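Local coordinates for protein putative short-chain dehydrogenase/reductase (Corynebacterium glutamicum, PDB 3E9N) that probably acts as an oxidoreductase of the short-chain dehydrogenase/reductase family, possibly reducing acetoacetyl-CoA, although its function has not been established, at residues I7-G12 and Y32-N37. Residues are numbered along the deposited sequence; the frame is centred on the assembly and turned at random.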
ATOM      1  N   ILE A   7      21.468  17.627  19.833  1.00 35.77           N
ATOM      2  CA  ILE A   7      20.509  18.678  19.546  1.00 34.43           C
ATOM      3  C   ILE A   7      19.226  18.240  18.863  1.00 33.33           C
ATOM      4  O   ILE A   7      19.258  17.582  17.829  1.00 33.99           O
ATOM      5  CB  ILE A   7      21.203  19.790  18.764  1.00 34.60           C
ATOM      6  CG1 ILE A   7      22.159  20.522  19.754  1.00 37.75           C
ATOM      7  CG2 ILE A   7      20.194  20.745  18.177  1.00 33.03           C
ATOM      8  CD1 ILE A   7      23.574  20.576  19.287  1.00 35.26           C
ATOM      9  N   ALA A   8      18.103  18.659  19.434  1.00 31.73           N
ATOM     10  CA  ALA A   8      16.786  18.284  18.978  1.00 31.63           C
ATOM     11  C   ALA A   8      16.002  19.525  18.596  1.00 31.60           C
ATOM     12  O   ALA A   8      16.092  20.565  19.275  1.00 31.88           O
ATOM     13  CB  ALA A   8      16.030  17.555  20.110  1.00 30.06           C
ATOM     14  N   VAL A   9      15.218  19.416  17.520  1.00 31.30           N
ATOM     15  CA  VAL A   9      14.227  20.459  17.158  1.00 30.02           C
ATOM     16  C   VAL A   9      12.842  19.804  17.032  1.00 30.18           C
ATOM     17  O   VAL A   9      12.675  18.807  16.336  1.00 28.85           O
ATOM     18  CB  VAL A   9      14.567  21.096  15.792  1.00 30.27           C
ATOM     19  CG1 VAL A   9      13.463  22.079  15.352  1.00 28.87           C
ATOM     20  CG2 VAL A   9      15.901  21.761  15.838  1.00 27.83           C
ATOM     21  N   VAL A  10      11.853  20.379  17.704  1.00 30.94           N
ATOM     22  CA  VAL A  10      10.521  19.808  17.751  1.00 30.55           C
ATOM     23  C   VAL A  10       9.508  20.901  17.464  1.00 31.62           C
ATOM     24  O   VAL A  10       9.432  21.878  18.235  1.00 30.70           O
ATOM     25  CB  VAL A  10      10.216  19.248  19.160  1.00 30.74           C
ATOM     26  CG1 VAL A  10       8.778  18.766  19.241  1.00 29.48           C
ATOM     27  CG2 VAL A  10      11.215  18.167  19.574  1.00 28.57           C
ATOM     28  N   THR A  11       8.744  20.735  16.370  1.00 32.07           N
ATOM     29  CA  THR A  11       7.617  21.603  16.040  1.00 31.86           C
ATOM     30  C   THR A  11       6.325  21.111  16.685  1.00 33.37           C
ATOM     31  O   THR A  11       6.206  19.961  17.120  1.00 34.36           O
ATOM     32  CB  THR A  11       7.417  21.791  14.504  1.00 32.24           C
ATOM     33  OG1 THR A  11       7.051  20.548  13.874  1.00 32.62           O
ATOM     34  CG2 THR A  11       8.677  22.363  13.833  1.00 28.66           C
ATOM     35  N   GLY A  12       5.344  22.000  16.794  1.00 34.76           N
ATOM     36  CA  GLY A  12       4.091  21.652  17.461  1.00 34.56           C
ATOM     37  C   GLY A  12       4.375  21.348  18.920  1.00 35.35           C
ATOM     38  O   GLY A  12       3.674  20.535  19.551  1.00 36.13           O
ATOM     39  N   TYR A  32      15.213  22.503  21.057  1.00 35.36           N
ATOM     40  CA  TYR A  32      14.501  23.677  20.548  1.00 35.62           C
ATOM     41  C   TYR A  32      13.065  23.359  20.263  1.00 35.91           C
ATOM     42  O   TYR A  32      12.753  22.686  19.305  1.00 36.50           O
ATOM     43  CB  TYR A  32      15.180  24.249  19.340  1.00 35.30           C
ATOM     44  CG  TYR A  32      16.596  24.657  19.682  1.00 37.72           C
ATOM     45  CD1 TYR A  32      16.922  25.993  19.981  1.00 38.48           C
ATOM     46  CD2 TYR A  32      17.591  23.707  19.760  1.00 36.05           C
ATOM     47  CE1 TYR A  32      18.231  26.362  20.317  1.00 37.27           C
ATOM     48  CE2 TYR A  32      18.872  24.056  20.084  1.00 38.14           C
ATOM     49  CZ  TYR A  32      19.196  25.379  20.363  1.00 38.46           C
ATOM     50  OH  TYR A  32      20.494  25.666  20.687  1.00 40.68           O
ATOM     51  N   ALA A  33      12.196  23.874  21.116  1.00 36.44           N
ATOM     52  CA  ALA A  33      10.795  23.582  21.094  1.00 37.38           C
ATOM     53  C   ALA A  33       9.959  24.729  20.486  1.00 38.88           C
ATOM     54  O   ALA A  33       9.631  25.721  21.179  1.00 39.35           O
ATOM     55  CB  ALA A  33      10.342  23.303  22.510  1.00 36.17           C
ATOM     56  N   LEU A  34       9.603  24.587  19.213  1.00 40.01           N
ATOM     57  CA  LEU A  34       8.795  25.577  18.506  1.00 41.24           C
ATOM     58  C   LEU A  34       7.298  25.384  18.703  1.00 43.03           C
ATOM     59  O   LEU A  34       6.741  24.313  18.400  1.00 42.66           O
ATOM     60  CB  LEU A  34       9.087  25.569  17.011  1.00 40.64           C
ATOM     61  CG  LEU A  34      10.416  26.142  16.549  1.00 40.02           C
ATOM     62  CD1 LEU A  34      11.482  25.146  16.958  1.00 38.66           C
ATOM     63  CD2 LEU A  34      10.417  26.365  15.024  1.00 34.65           C
ATOM     64  N   GLY A  35       6.635  26.430  19.167  1.00 44.70           N
ATOM     65  CA  GLY A  35       5.238  26.290  19.558  1.00 47.96           C
ATOM     66  C   GLY A  35       4.468  27.597  19.531  1.00 49.97           C
ATOM     67  O   GLY A  35       5.055  28.672  19.369  1.00 50.31           O
ATOM     68  N   ARG A  36       3.152  27.478  19.691  1.00 52.51           N
ATOM     69  CA  ARG A  36       2.179  28.573  19.561  1.00 55.60           C
ATOM     70  C   ARG A  36       1.652  29.045  20.938  1.00 57.46           C
ATOM     71  O   ARG A  36       1.446  30.253  21.169  1.00 58.43           O
ATOM     72  CB  ARG A  36       0.993  28.094  18.702  1.00 55.86           C
ATOM     73  N   ASN A  37       1.450  28.094  21.861  1.00 58.58           N
ATOM     74  CA  ASN A  37       0.930  28.425  23.195  1.00 59.27           C
ATOM     75  C   ASN A  37       1.949  28.962  24.222  1.00 59.75           C
ATOM     76  O   ASN A  37       2.865  28.256  24.658  1.00 59.44           O
ATOM     77  CB  ASN A  37       0.123  27.269  23.788  1.00 59.41           C
ATOM     78  CG  ASN A  37      -0.680  27.699  25.006  1.00 58.45           C
ATOM     79  OD1 ASN A  37      -0.115  28.016  26.048  1.00 57.95           O
ATOM     80  ND2 ASN A  37      -2.001  27.710  24.875  1.00 58.94           N
TER
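Val9 and Val10 pair with Tyr32 and Ala33 where strands 7-11 and 30-35 run side by side in parallel, the two strands that helix 16-25 joins into the first beta-alpha-beta unit of the Rossmann fold on which short-chain dehydrogenases are built. The strand axes differ by only 10° in direction. Three backbone bonds hold the ladder: Tyr32 N gives to Ala8 O (2.8 Å), Val10 N to Tyr32 O and Leu34 N to Val10 O. Longer CA-H···O contacts, from Val9 CA to Tyr32 O and from Ala33 CA to Val10 O, give each of these two acceptors a second, weaker partner.

Alternation of side chains then sorts the pair into two faces. On one, Ile7, Val9, Tyr32 and Leu34 form an apolar strip. Tyr32 has CG anti to its carbonyl carbon (chi1 -60°); the ring lies beside its own backbone N, and Ala8 O, the acceptor of that N-H, comes in plane at its edge, 3.5 Å from Tyr32 CD2. Ile7 CG2 meets Tyr32 CE2 obliquely at 4.0 Å. Farther along, Val9 CG1, anti to the backbone N (chi1 174°), reaches Leu34 CD1 at 4.0 Å. At the end of the ladder Gly12 N comes near Leu34 O, but the angle is too poor for a hydrogen bond.

Val10 and Ala33 occupy the other face, packing against the crossover helix 16-25 through Ile21, Leu25 and Val22. Strand 78-81 continues the sheet beyond 7-11, and 50-54, an outermost strand within this chain, borders 30-35. Past the strand, Thr14 OG1 binds the backbone N of Arg36 and Asn37, and Asn37 OD1 caps helix 38-45 at His40 N.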